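Local coordinates for protein LURP-one-related 15 (Arabidopsis thaliana, PDB 1ZXU) that is of unknown function but might be related to the phospholipid scramblase and tubby-like superfamily of membrane-tethered transcription factors, at residues D100-V104 with L115-R121; M40-R44 with G183-F187; V27-C33 with N194-F199; L63-K68 with V79-G83. The contacts are given in a common frame with arbitrary orientation. Residues are numbered along the deposited sequence.

Interaction 1: residues D100-V104 with L115-R121; sequences DRWQV and LLYTVKR
Two extended strands, 101-104 and 115-120, run antiparallel at 167° with their axes 4.6 Å apart. Start at Asp-100, just ahead of the first strand: its O accepts from Arg-121 N at 2.9 Å, and the two CB atoms sit 3.9 Å apart. Arg-101 faces Lys-120 in a non-hydrogen-bonded pair (CA-CA 4.6 Å), and its guanidinium lies with one face over Thr-118, NH1 to CG2 3.6 Å. Trp-102 and Val-119 form a hydrogen-bonded pair: Trp-102 N to Val-119 O is 2.9 Å and Val-119 N to Trp-102 O is 2.8 Å. The indole (chi1 m) goes to the opposite face from Arg-101, bringing CE3 to 4.2 Å from Val-119 CG1, and its NE1 bonds to Asp-209 of helix 197-211. Gln-103 pairs with Thr-118, its NE2 donating to Thr-118 OG1 at 3.1 Å while its OE1 takes a bond from Gln-112. At Val-104 the register slips. Val-104 N donates to Tyr-117 O (2.9 Å), but Val-104 O accepts from both Leu-116 N (2.8 Å) and Tyr-117 N (3.3 Å). Val-104 CB then lies over the Tyr-117 ring, a CH-pi contact 3.8 Å from the centroid. Leu-116, with psi -45°, departs from extended geometry. Two residues opposite one make a classic beta bulge, here set in a beta hairpin of the tubby-like barrel; the hairpin face bearing Trp-102, Val-104, Tyr-117 and Val-119 turns inward toward the central helix.

Interaction 2: residues M40-R44 with G183-F187; sequences MAIVR and GKDNF
Segment 40-44, which lies on strand 38-43, and the irregular segment 183-187 run roughly antiparallel, their end-to-end directions 150° apart. Their CA atoms come closest at Val-43 and Lys-184 (4.6 Å), a single backbone bridge. Two hydrogen bonds flank it: Asp-185 N to Ile-42 O at 3.1 Å, and Arg-44 N to Gly-183 O at 2.7 Å, nearly straight at 173°. Beyond Asp-185 the backbones diverge, reaching 6.5 Å between the CA atoms of Ala-41 and Phe-187. A water fills the gap, accepting from Ile-42 N at 2.8 Å and donating to Phe-187 O at 2.7 Å, so the pairing continues through solvent. Among the side chains, the main tie is a two-pronged salt bridge. Arg-44 (chi1 m, then t, t) swings its guanidinium over to Asp-185 (chi1 m), with NE to OD1 2.9 Å and NH2 to OD2 2.8 Å. Ile-42 points toward the other segment between this ion pair and Phe-187: its CG2 is 3.7 Å from Asp-185 OD2, and its CD1 reaches the edge of the Phe-187 ring, 3.7 Å from CZ. The contact joins the first and last strands of the barrel, 38-43 and 187-191, at the point where the last one is entered. Strand 54-58 flanks 38-43 on its other edge, while helix 197-211 lies against Met-40 (selenomethionine here) and Ile-42 and supplies Asp-208 as a second acidic partner of Arg-44.

Interaction 3: residues V27-C33 with N194-F199; sequences VVDPKYC and NVDYAF
Segment 27-33 curls round the start of helix 197-211, and the carboxylate of Asp-196 plugs the hollow of that curl. Asp-196 OD2 accepts three successive backbone amides, Val-27 N at 3.1 Å, Val-28 N at 2.6 Å and Asp-29 N at 3.1 Å. With chi1 t, the same side chain is the helix N-cap, its OD1 taking Phe-199 N at 2.9 Å and, weakly, Ala-198 N at 2.9 Å. The turn that makes the hollow is itself pinned: Asp-29 OD1 accepts from Lys-31 N at 2.9 Å, an Asx turn, leading through the 3-10 residues Pro-30 and Lys-31 to Tyr-32, whose O receives Tyr-197 N at 2.8 Å. Tyr-32 (chi1 m) sits in the angle between two helix residues. The methyl of Ala-198 presses on its ring face, CB 3.9 Å from the centroid, while its edge meets the face of Tyr-197 (chi1 p) in a T-shaped pair, centroids 5.4 Å apart and planes at 83°. At the other end Val-27 CG2 lies over the face of the Phe-199 ring, a CH-pi contact 4.1 Å from the centroid, and Val-28 CB lies 4.2 Å from Ala-198 CB. Cys-33 SG rests 3.8 Å from Asp-196 CA. The loop before strand 38-43 is thus fastened to the first turn of the helix: Val-28 and Tyr-32 lean on strand 87-92, Val-27 on Tyr-117, Tyr-32 on Phe-65, and Tyr-197 on Ile-38 and Met-40.

Interaction 4: residues L63-K68 with V79-G83; sequences LLFKVK and VLLDG
Four backbone hydrogen bonds hold strand 63-68 to strand 79-81. Lys-66 N donates to Leu-81 O at 2.9 Å and Leu-81 N returns to Lys-66 O at 2.8 Å; two residues along, Lys-68 N reaches Val-79 O at 3.0 Å and Val-79 N reaches Lys-68 O at 2.8 Å. Between them Val-67 and Leu-80 form a non-hydrogen-bonded pair with CA atoms 4.8 Å apart. Past Leu-81 the strands separate, and a water spans the opening, donating to Leu-64 O at 3.2 Å and accepting from Gly-83 N at 3.0 Å. The strands run at 147°, with axes 4.5 Å apart, as a twisted antiparallel beta hairpin in the closed barrel. Leu-64 (psi -51°) and Phe-65 both face Ile-56 of the preceding strand, a classic beta bulge. On the inward face Leu-80 CD2 lies over the ring of Phe-65 (chi1 m), 4.1 Å from CG, and Val-67 CG2 is 4.1 Å from Leu-80 CG; helix 197-211 packs against all three residues. On the other face Lys-68 (chi1 p) drapes its chain along the neighbouring strand, CE 3.9 Å from Leu-81 CD1 and NZ 3.2 Å from Val-79 CG1. At the open end, Leu-63 CD2 touches Gly-83 CA at 3.7 Å.

Overall arrangement
All four contacts belong to one closed antiparallel barrel wrapped round helix 197-211. Interactions 1 and 4 are hairpins in its wall, about 19 Å apart between centres and without direct touch. Interaction 2 joins the first strand to the approach of the last, its centre about 24 Å from that of interaction 1 and on the opposite side of the chain's centre. Interaction 3, where the helix begins, touches the other three: Tyr-117 CE2 lies 3.4 Å from Val-27 CG1, Phe-65 CZ 3.6 Å from Ala-198 CA, and Met-40 SE 3.8 Å from Tyr-197 O. Interactions 2 and 4 meet directly, with Met-40 CG 3.6 Å from Leu-64 CD1. Along the chain, interaction 3 encloses the rest.

Interaction 1: residues D100-V104 with L115-R121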
loop_
_atom_site.group_PDB
_atom_site.type_symbol
_atom_site.label_atom_id
_atom_site.label_comp_id
_atom_site.label_asym_id
_atom_site.label_seq_id
_atom_site.Cartn_x
_atom_site.Cartn_y
_atom_site.Cartn_z
ATOM N N ASP A 100 5.879 10.069 -10.529
ATOM C CA ASP A 100 6.948 9.846 -9.571
ATOM C C ASP A 100 6.667 10.340 -8.135
ATOM O O ASP A 100 7.554 10.408 -7.274
ATOM C CB ASP A 100 8.315 10.300 -10.140
ATOM C CG ASP A 100 8.528 11.827 -10.113
ATOM O OD1 ASP A 100 7.548 12.596 -9.950
ATOM O OD2 ASP A 100 9.724 12.245 -10.271
ATOM N N ARG A 101 5.416 10.741 -7.882
ATOM C CA ARG A 101 5.062 11.274 -6.589
ATOM C C ARG A 101 3.572 10.981 -6.335
ATOM O O ARG A 101 2.740 11.274 -7.199
ATOM C CB ARG A 101 5.260 12.756 -6.625
ATOM C CG ARG A 101 5.287 13.356 -5.310
ATOM C CD ARG A 101 5.501 14.815 -5.511
ATOM N NE ARG A 101 4.689 15.516 -4.544
ATOM C CZ ARG A 101 5.073 15.793 -3.307
ATOM N NH1 ARG A 101 6.289 15.457 -2.879
ATOM N NH2 ARG A 101 4.231 16.442 -2.514
ATOM N N TRP A 102 3.255 10.391 -5.179
ATOM C CA TRP A 102 1.834 10.050 -4.809
ATOM C C TRP A 102 1.587 10.614 -3.445
ATOM O O TRP A 102 2.495 10.607 -2.594
ATOM C CB TRP A 102 1.594 8.521 -4.729
ATOM C CG TRP A 102 1.792 7.782 -6.030
ATOM C CD1 TRP A 102 0.821 7.380 -6.892
ATOM C CD2 TRP A 102 3.055 7.439 -6.637
ATOM N NE1 TRP A 102 1.395 6.758 -7.991
ATOM C CE2 TRP A 102 2.759 6.769 -7.850
ATOM C CE3 TRP A 102 4.385 7.549 -6.221
ATOM C CZ2 TRP A 102 3.765 6.250 -8.683
ATOM C CZ3 TRP A 102 5.407 7.036 -7.052
ATOM C CH2 TRP A 102 5.076 6.390 -8.277
ATOM N N GLN A 103 0.372 11.129 -3.213
ATOM C CA GLN A 103 -0.016 11.390 -1.811
ATOM C C GLN A 103 -1.171 10.462 -1.471
ATOM O O GLN A 103 -1.969 10.112 -2.340
ATOM C CB GLN A 103 -0.438 12.831 -1.587
ATOM C CG GLN A 103 0.773 13.761 -1.762
ATOM C CD GLN A 103 0.567 15.152 -1.265
ATOM O OE1 GLN A 103 -0.455 15.788 -1.554
ATOM N NE2 GLN A 103 1.557 15.656 -0.521
ATOM N N VAL A 104 -1.253 10.098 -0.198
ATOM C CA VAL A 104 -2.230 9.106 0.212
ATOM C C VAL A 104 -2.925 9.785 1.384
ATOM O O VAL A 104 -2.262 10.282 2.327
ATOM C CB VAL A 104 -1.543 7.825 0.711
ATOM C CG1 VAL A 104 -2.600 6.800 1.138
ATOM C CG2 VAL A 104 -0.742 7.159 -0.399
ATOM N N LEU A 115 -4.018 14.270 4.748
ATOM C CA LEU A 115 -2.809 13.631 4.212
ATOM C C LEU A 115 -2.161 12.661 5.251
ATOM O O LEU A 115 -1.819 13.081 6.448
ATOM C CB LEU A 115 -1.847 14.770 3.807
ATOM C CG LEU A 115 -0.542 14.258 3.224
ATOM C CD1 LEU A 115 -0.680 13.534 1.939
ATOM C CD2 LEU A 115 0.578 15.414 3.227
ATOM N N LEU A 116 -1.958 11.440 4.829
ATOM C CA LEU A 116 -1.329 10.439 5.680
ATOM C C LEU A 116 0.172 10.315 5.362
ATOM O O LEU A 116 1.001 10.212 6.285
ATOM C CB LEU A 116 -1.986 9.083 5.540
ATOM C CG LEU A 116 -3.372 8.989 6.167
ATOM C CD1 LEU A 116 -4.071 7.713 5.703
ATOM C CD2 LEU A 116 -3.296 9.088 7.666
ATOM N N TYR A 117 0.495 10.266 4.077
ATOM C CA TYR A 117 1.953 10.187 3.692
ATOM C C TYR A 117 2.094 10.473 2.218
ATOM O O TYR A 117 1.113 10.455 1.448
ATOM C CB TYR A 117 2.559 8.813 3.974
ATOM C CG TYR A 117 1.682 7.643 3.640
ATOM C CD1 TYR A 117 1.843 6.923 2.471
ATOM C CD2 TYR A 117 0.727 7.213 4.593
ATOM C CE1 TYR A 117 0.966 5.774 2.201
ATOM C CE2 TYR A 117 -0.107 6.119 4.332
ATOM C CZ TYR A 117 0.023 5.423 3.126
ATOM O OH TYR A 117 -0.812 4.308 2.900
ATOM N N THR A 118 3.342 10.795 1.843
ATOM C CA THR A 118 3.704 11.040 0.437
ATOM C C THR A 118 4.737 9.998 0.071
ATOM O O THR A 118 5.571 9.606 0.896
ATOM C CB THR A 118 4.341 12.432 0.326
ATOM O OG1 THR A 118 3.383 13.443 0.775
ATOM C CG2 THR A 118 4.792 12.697 -1.103
ATOM N N VAL A 119 4.670 9.525 -1.169
ATOM C CA VAL A 119 5.573 8.471 -1.641
ATOM C C VAL A 119 6.276 9.056 -2.854
ATOM O O VAL A 119 5.623 9.612 -3.734
ATOM C CB VAL A 119 4.795 7.224 -2.045
ATOM C CG1 VAL A 119 5.765 6.168 -2.533
ATOM C CG2 VAL A 119 3.993 6.691 -0.825
ATOM N N LYS A 120 7.596 8.959 -2.874
ATOM C CA LYS A 120 8.368 9.484 -3.992
ATOM C C LYS A 120 9.113 8.329 -4.646
ATOM O O LYS A 120 9.702 7.462 -3.963
ATOM C CB LYS A 120 9.449 10.449 -3.463
ATOM C CG LYS A 120 8.967 11.706 -2.754
ATOM C CD LYS A 120 10.162 12.573 -2.298
ATOM C CE LYS A 120 9.739 13.704 -1.394
ATOM N NZ LYS A 120 10.875 14.654 -1.171
ATOM N N ARG A 121 9.184 8.359 -5.957
ATOM C CA ARG A 121 9.905 7.285 -6.625
ATOM C C ARG A 121 11.398 7.562 -6.505
ATOM O O ARG A 121 11.810 8.717 -6.746
ATOM C CB ARG A 121 9.481 7.196 -8.086
ATOM C CG ARG A 121 9.817 5.847 -8.748
ATOM C CD ARG A 121 8.944 5.747 -9.970
ATOM N NE ARG A 121 9.546 4.978 -11.048
ATOM C CZ ARG A 121 9.057 4.971 -12.278
ATOM N NH1 ARG A 121 7.973 5.692 -12.552
ATOM N NH2 ARG A 121 9.645 4.246 -13.223
#

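Interaction 2: residues M40-R44 with G183-F187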
loop_
_atom_site.group_PDB
_atom_site.type_symbol
_atom_site.label_atom_id
_atom_site.label_comp_id
_atom_site.label_asym_id
_atom_site.label_seq_id
_atom_site.Cartn_x
_atom_site.Cartn_y
_atom_site.Cartn_z
HETATM N N MSE A 40 -0.739 -11.175 1.749
HETATM C CA MSE A 40 -1.759 -10.585 0.856
HETATM C C MSE A 40 -1.414 -10.863 -0.570
HETATM O O MSE A 40 -0.231 -11.066 -0.918
HETATM C CB MSE A 40 -1.857 -9.068 1.057
HETATM C CG MSE A 40 -2.027 -8.647 2.495
HETATM SE SE MSE A 40 -2.318 -6.736 2.696
HETATM C CE MSE A 40 -0.949 -6.206 1.484
ATOM N N ALA A 41 -2.425 -10.880 -1.456
ATOM C CA ALA A 41 -2.144 -11.150 -2.856
ATOM C C ALA A 41 -3.145 -10.378 -3.711
ATOM O O ALA A 41 -4.193 -9.963 -3.183
ATOM C CB ALA A 41 -2.305 -12.661 -3.119
ATOM N N ILE A 42 -2.830 -10.182 -4.994
ATOM C CA ILE A 42 -3.692 -9.476 -5.957
ATOM C C ILE A 42 -4.476 -10.502 -6.785
ATOM O O ILE A 42 -3.930 -11.523 -7.276
ATOM C CB ILE A 42 -2.847 -8.591 -6.928
ATOM C CG1 ILE A 42 -2.303 -7.366 -6.178
ATOM C CG2 ILE A 42 -3.664 -8.134 -8.171
ATOM C CD1 ILE A 42 -1.353 -6.478 -7.005
ATOM N N VAL A 43 -5.776 -10.249 -6.883
ATOM C CA VAL A 43 -6.650 -11.011 -7.789
ATOM C C VAL A 43 -7.267 -10.019 -8.789
ATOM O O VAL A 43 -7.831 -8.966 -8.399
ATOM C CB VAL A 43 -7.793 -11.713 -7.027
ATOM C CG1 VAL A 43 -8.713 -12.453 -8.028
ATOM C CG2 VAL A 43 -7.263 -12.691 -5.953
ATOM N N ARG A 44 -7.141 -10.349 -10.080
ATOM C CA ARG A 44 -7.627 -9.477 -11.162
ATOM C C ARG A 44 -8.716 -10.151 -11.966
ATOM O O ARG A 44 -8.762 -11.372 -12.010
ATOM C CB ARG A 44 -6.510 -9.216 -12.130
ATOM C CG ARG A 44 -5.399 -8.366 -11.549
ATOM C CD ARG A 44 -4.192 -8.366 -12.490
ATOM N NE ARG A 44 -2.961 -7.966 -11.796
ATOM C CZ ARG A 44 -2.587 -6.704 -11.538
ATOM N NH1 ARG A 44 -3.351 -5.671 -11.921
ATOM N NH2 ARG A 44 -1.454 -6.473 -10.910
ATOM N N GLY A 183 -6.724 -15.377 -12.598
ATOM C CA GLY A 183 -6.316 -14.003 -12.460
ATOM C C GLY A 183 -5.637 -13.713 -11.115
ATOM O O GLY A 183 -5.832 -12.642 -10.551
ATOM N N LYS A 184 -4.844 -14.654 -10.609
ATOM C CA LYS A 184 -4.032 -14.390 -9.389
ATOM C C LYS A 184 -2.598 -14.035 -9.800
ATOM O O LYS A 184 -1.963 -14.791 -10.529
ATOM C CB LYS A 184 -4.014 -15.619 -8.478
ATOM C CG LYS A 184 -5.408 -16.076 -8.000
ATOM C CD LYS A 184 -5.380 -17.480 -7.356
ATOM C CE LYS A 184 -4.980 -17.455 -5.864
ATOM N NZ LYS A 184 -5.017 -18.818 -5.189
ATOM N N ASP A 185 -2.064 -12.894 -9.328
ATOM C CA ASP A 185 -0.648 -12.559 -9.581
ATOM C C ASP A 185 0.244 -13.585 -8.885
ATOM O O ASP A 185 -0.149 -14.195 -7.869
ATOM C CB ASP A 185 -0.283 -11.105 -9.054
ATOM C CG ASP A 185 -0.741 -10.000 -10.074
ATOM O OD1 ASP A 185 -1.426 -10.378 -11.130
ATOM O OD2 ASP A 185 -0.399 -8.810 -9.863
ATOM N N ASN A 186 1.430 -13.774 -9.463
ATOM C CA ASN A 186 2.342 -14.804 -8.984
ATOM C C ASN A 186 3.182 -14.374 -7.780
ATOM O O ASN A 186 4.393 -14.598 -7.758
ATOM C CB ASN A 186 3.243 -15.274 -10.137
ATOM C CG ASN A 186 4.262 -14.239 -10.549
ATOM O OD1 ASN A 186 4.070 -13.010 -10.392
ATOM N ND2 ASN A 186 5.373 -14.716 -11.110
ATOM N N PHE A 187 2.570 -13.714 -6.805
ATOM C CA PHE A 187 3.324 -13.398 -5.617
ATOM C C PHE A 187 2.389 -13.204 -4.445
ATOM O O PHE A 187 1.165 -13.051 -4.617
ATOM C CB PHE A 187 4.103 -12.113 -5.846
ATOM C CG PHE A 187 3.225 -10.867 -5.910
ATOM C CD1 PHE A 187 2.900 -10.156 -4.743
ATOM C CD2 PHE A 187 2.788 -10.382 -7.145
ATOM C CE1 PHE A 187 2.098 -8.982 -4.818
ATOM C CE2 PHE A 187 2.015 -9.227 -7.234
ATOM C CZ PHE A 187 1.654 -8.519 -6.089
HETATM O O HOH W 1 -0.321 -11.089 -5.787
#

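Interaction 3: residues V27-C33 with N194-F199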
loop_
_atom_site.group_PDB
_atom_site.type_symbol
_atom_site.label_atom_id
_atom_site.label_comp_id
_atom_site.label_asym_id
_atom_site.label_seq_id
_atom_site.Cartn_x
_atom_site.Cartn_y
_atom_site.Cartn_z
ATOM N N VAL A 27 -0.020 3.468 10.649
ATOM C CA VAL A 27 0.110 4.559 9.689
ATOM C C VAL A 27 -1.288 5.065 9.282
ATOM O O VAL A 27 -1.568 6.288 9.329
ATOM C CB VAL A 27 0.919 4.144 8.440
ATOM C CG1 VAL A 27 0.919 5.256 7.453
ATOM C CG2 VAL A 27 2.389 3.862 8.822
ATOM N N VAL A 28 -2.145 4.127 8.945
ATOM C CA VAL A 28 -3.489 4.454 8.468
ATOM C C VAL A 28 -4.455 4.434 9.636
ATOM O O VAL A 28 -5.190 5.435 9.879
ATOM C CB VAL A 28 -3.944 3.480 7.302
ATOM C CG1 VAL A 28 -5.483 3.644 6.987
ATOM C CG2 VAL A 28 -3.060 3.654 6.056
ATOM N N ASP A 29 -4.430 3.326 10.363
ATOM C CA ASP A 29 -5.357 3.077 11.493
ATOM C C ASP A 29 -4.859 1.867 12.280
ATOM O O ASP A 29 -4.566 0.814 11.703
ATOM C CB ASP A 29 -6.773 2.792 10.960
ATOM C CG ASP A 29 -7.880 2.784 12.092
ATOM O OD1 ASP A 29 -7.714 2.148 13.159
ATOM O OD2 ASP A 29 -8.958 3.385 11.857
ATOM N N PRO A 30 -4.820 1.978 13.623
ATOM C CA PRO A 30 -4.404 0.802 14.404
ATOM C C PRO A 30 -5.240 -0.468 14.190
ATOM O O PRO A 30 -4.758 -1.554 14.466
ATOM C CB PRO A 30 -4.510 1.292 15.882
ATOM C CG PRO A 30 -5.408 2.468 15.833
ATOM C CD PRO A 30 -5.138 3.140 14.480
ATOM N N LYS A 31 -6.464 -0.365 13.676
ATOM C CA LYS A 31 -7.255 -1.554 13.399
ATOM C C LYS A 31 -6.682 -2.445 12.275
ATOM O O LYS A 31 -7.085 -3.603 12.122
ATOM C CB LYS A 31 -8.724 -1.207 13.126
ATOM C CG LYS A 31 -9.005 -0.696 11.728
ATOM C CD LYS A 31 -10.459 -0.523 11.459
ATOM C CE LYS A 31 -10.778 0.933 11.181
ATOM N NZ LYS A 31 -12.256 1.191 11.085
ATOM N N TYR A 32 -5.721 -1.894 11.524
ATOM C CA TYR A 32 -5.085 -2.659 10.460
ATOM C C TYR A 32 -3.768 -3.261 10.927
ATOM O O TYR A 32 -2.935 -3.629 10.131
ATOM C CB TYR A 32 -4.880 -1.742 9.248
ATOM C CG TYR A 32 -6.178 -1.316 8.643
ATOM C CD1 TYR A 32 -7.027 -2.224 8.048
ATOM C CD2 TYR A 32 -6.559 -0.005 8.703
ATOM C CE1 TYR A 32 -8.244 -1.807 7.532
ATOM C CE2 TYR A 32 -7.762 0.420 8.198
ATOM C CZ TYR A 32 -8.578 -0.475 7.615
ATOM O OH TYR A 32 -9.767 0.013 7.122
ATOM N N CYS A 33 -3.590 -3.415 12.233
ATOM C CA CYS A 33 -2.336 -3.974 12.770
ATOM C C CYS A 33 -2.657 -5.267 13.496
ATOM O O CYS A 33 -3.131 -5.226 14.623
ATOM C CB CYS A 33 -1.665 -2.970 13.718
ATOM S SG CYS A 33 -1.160 -1.410 12.957
ATOM N N ASN A 194 1.885 -6.560 13.709
ATOM C CA ASN A 194 1.733 -5.172 14.149
ATOM C C ASN A 194 2.103 -4.085 13.140
ATOM O O ASN A 194 2.245 -2.926 13.469
ATOM C CB ASN A 194 2.485 -4.924 15.501
ATOM C CG ASN A 194 1.992 -5.838 16.591
ATOM O OD1 ASN A 194 2.771 -6.546 17.218
ATOM N ND2 ASN A 194 0.688 -5.855 16.795
ATOM N N VAL A 195 2.314 -4.502 11.895
ATOM C CA VAL A 195 2.513 -3.547 10.827
ATOM C C VAL A 195 1.130 -3.287 10.181
ATOM O O VAL A 195 0.339 -4.206 9.984
ATOM C CB VAL A 195 3.443 -4.191 9.786
ATOM C CG1 VAL A 195 3.555 -3.341 8.485
ATOM C CG2 VAL A 195 4.853 -4.384 10.390
ATOM N N ASP A 196 0.911 -2.043 9.798
ATOM C CA ASP A 196 -0.392 -1.625 9.258
ATOM C C ASP A 196 -0.578 -2.210 7.867
ATOM O O ASP A 196 0.142 -1.837 6.932
ATOM C CB ASP A 196 -0.370 -0.105 9.246
ATOM C CG ASP A 196 -1.699 0.510 8.853
ATOM O OD1 ASP A 196 -2.338 -0.016 7.927
ATOM O OD2 ASP A 196 -2.061 1.540 9.451
ATOM N N TYR A 197 -1.505 -3.156 7.727
ATOM C CA TYR A 197 -1.594 -3.833 6.413
ATOM C C TYR A 197 -2.333 -2.969 5.362
ATOM O O TYR A 197 -2.246 -3.243 4.147
ATOM C CB TYR A 197 -2.131 -5.288 6.534
ATOM C CG TYR A 197 -3.623 -5.453 6.856
ATOM C CD1 TYR A 197 -4.605 -5.248 5.863
ATOM C CD2 TYR A 197 -4.007 -5.871 8.151
ATOM C CE1 TYR A 197 -5.969 -5.455 6.146
ATOM C CE2 TYR A 197 -5.366 -6.074 8.433
ATOM C CZ TYR A 197 -6.321 -5.840 7.419
ATOM O OH TYR A 197 -7.689 -6.023 7.674
ATOM N N ALA A 198 -3.055 -1.943 5.815
ATOM C CA ALA A 198 -3.658 -1.011 4.821
ATOM C C ALA A 198 -2.539 -0.160 4.246
ATOM O O ALA A 198 -2.465 0.103 3.050
ATOM C CB ALA A 198 -4.749 -0.135 5.424
ATOM N N PHE A 199 -1.630 0.234 5.117
ATOM C CA PHE A 199 -0.453 0.971 4.624
ATOM C C PHE A 199 0.325 0.107 3.593
ATOM O O PHE A 199 0.605 0.545 2.476
ATOM C CB PHE A 199 0.418 1.285 5.847
ATOM C CG PHE A 199 1.784 1.819 5.482
ATOM C CD1 PHE A 199 1.925 2.936 4.622
ATOM C CD2 PHE A 199 2.934 1.156 5.938
ATOM C CE1 PHE A 199 3.177 3.433 4.271
ATOM C CE2 PHE A 199 4.181 1.665 5.632
ATOM C CZ PHE A 199 4.337 2.781 4.763
#

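Interaction 4: residues L63-K68 with V79-G83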
loop_
_atom_site.group_PDB
_atom_site.type_symbol
_atom_site.label_atom_id
_atom_site.label_comp_id
_atom_site.label_asym_id
_atom_site.label_seq_id
_atom_site.Cartn_x
_atom_site.Cartn_y
_atom_site.Cartn_z
ATOM N N LEU A 63 -11.472 -11.214 0.876
ATOM C CA LEU A 63 -11.205 -9.817 0.445
ATOM C C LEU A 63 -10.704 -8.986 1.602
ATOM O O LEU A 63 -11.318 -8.966 2.689
ATOM C CB LEU A 63 -12.492 -9.209 -0.120
ATOM C CG LEU A 63 -12.335 -7.813 -0.687
ATOM C CD1 LEU A 63 -13.375 -7.707 -1.767
ATOM C CD2 LEU A 63 -12.586 -6.759 0.373
ATOM N N LEU A 64 -9.575 -8.312 1.379
ATOM C CA LEU A 64 -9.091 -7.303 2.307
ATOM C C LEU A 64 -9.434 -5.923 1.759
ATOM O O LEU A 64 -9.980 -5.077 2.531
ATOM C CB LEU A 64 -7.572 -7.401 2.534
ATOM C CG LEU A 64 -7.139 -8.755 3.090
ATOM C CD1 LEU A 64 -5.573 -8.826 3.102
ATOM C CD2 LEU A 64 -7.671 -9.013 4.473
ATOM N N PHE A 65 -9.087 -5.629 0.485
ATOM C CA PHE A 65 -9.450 -4.319 -0.139
ATOM C C PHE A 65 -9.870 -4.481 -1.594
ATOM O O PHE A 65 -9.329 -5.342 -2.298
ATOM C CB PHE A 65 -8.224 -3.391 -0.151
ATOM C CG PHE A 65 -7.678 -3.161 1.207
ATOM C CD1 PHE A 65 -8.372 -2.434 2.139
ATOM C CD2 PHE A 65 -6.488 -3.779 1.594
ATOM C CE1 PHE A 65 -7.840 -2.246 3.432
ATOM C CE2 PHE A 65 -5.968 -3.608 2.876
ATOM C CZ PHE A 65 -6.626 -2.856 3.787
ATOM N N LYS A 66 -10.851 -3.701 -2.030
ATOM C CA LYS A 66 -11.057 -3.519 -3.442
ATOM C C LYS A 66 -10.327 -2.281 -3.860
ATOM O O LYS A 66 -10.320 -1.257 -3.124
ATOM C CB LYS A 66 -12.553 -3.361 -3.789
ATOM C CG LYS A 66 -13.276 -4.695 -3.626
ATOM C CD LYS A 66 -14.621 -4.733 -4.398
ATOM C CE LYS A 66 -15.519 -5.833 -3.799
ATOM N NZ LYS A 66 -16.064 -6.798 -4.822
ATOM N N VAL A 67 -9.631 -2.407 -4.968
ATOM C CA VAL A 67 -8.882 -1.287 -5.472
ATOM C C VAL A 67 -9.514 -0.804 -6.753
ATOM O O VAL A 67 -9.692 -1.605 -7.687
ATOM C CB VAL A 67 -7.432 -1.708 -5.774
ATOM C CG1 VAL A 67 -6.645 -0.523 -6.354
ATOM C CG2 VAL A 67 -6.802 -2.149 -4.487
ATOM N N LYS A 68 -9.866 0.481 -6.775
ATOM C CA LYS A 68 -10.458 1.004 -8.023
ATOM C C LYS A 68 -10.144 2.428 -8.328
ATOM O O LYS A 68 -9.821 3.203 -7.440
ATOM C CB LYS A 68 -11.970 0.823 -8.030
ATOM C CG LYS A 68 -12.694 1.727 -7.104
ATOM C CD LYS A 68 -14.221 1.660 -7.410
ATOM C CE LYS A 68 -15.065 2.549 -6.511
ATOM N NZ LYS A 68 -14.438 3.820 -6.029
ATOM N N VAL A 79 -8.778 4.459 -5.129
ATOM C CA VAL A 79 -9.216 4.280 -3.747
ATOM C C VAL A 79 -9.137 2.801 -3.331
ATOM O O VAL A 79 -9.334 1.907 -4.150
ATOM C CB VAL A 79 -10.691 4.833 -3.553
ATOM C CG1 VAL A 79 -11.671 4.032 -4.360
ATOM C CG2 VAL A 79 -11.104 4.819 -2.066
ATOM N N LEU A 80 -8.784 2.561 -2.077
ATOM C CA LEU A 80 -8.840 1.222 -1.441
ATOM C C LEU A 80 -10.079 1.207 -0.593
ATOM O O LEU A 80 -10.209 2.059 0.308
ATOM C CB LEU A 80 -7.605 1.002 -0.540
ATOM C CG LEU A 80 -6.485 0.371 -1.325
ATOM C CD1 LEU A 80 -5.945 1.460 -2.283
ATOM C CD2 LEU A 80 -5.446 -0.055 -0.328
ATOM N N LEU A 81 -11.003 0.297 -0.898
ATOM C CA LEU A 81 -12.265 0.158 -0.141
ATOM C C LEU A 81 -12.179 -1.061 0.707
ATOM O O LEU A 81 -11.594 -2.058 0.302
ATOM C CB LEU A 81 -13.466 -0.024 -1.084
ATOM C CG LEU A 81 -13.537 1.012 -2.214
ATOM C CD1 LEU A 81 -14.701 0.649 -3.176
ATOM C CD2 LEU A 81 -13.823 2.330 -1.663
ATOM N N ASP A 82 -12.766 -1.020 1.889
ATOM C CA ASP A 82 -12.879 -2.300 2.631
ATOM C C ASP A 82 -14.055 -3.201 2.116
ATOM O O ASP A 82 -14.684 -2.898 1.105
ATOM C CB ASP A 82 -12.911 -2.062 4.135
ATOM C CG ASP A 82 -14.215 -1.439 4.614
ATOM O OD1 ASP A 82 -15.240 -1.488 3.899
ATOM O OD2 ASP A 82 -14.179 -0.832 5.711
ATOM N N GLY A 83 -14.277 -4.351 2.757
ATOM C CA GLY A 83 -15.351 -5.280 2.339
ATOM C C GLY A 83 -16.778 -4.732 2.402
ATOM O O GLY A 83 -17.676 -5.232 1.705
HETATM O O HOH W 2 -12.305 -5.634 4.585
#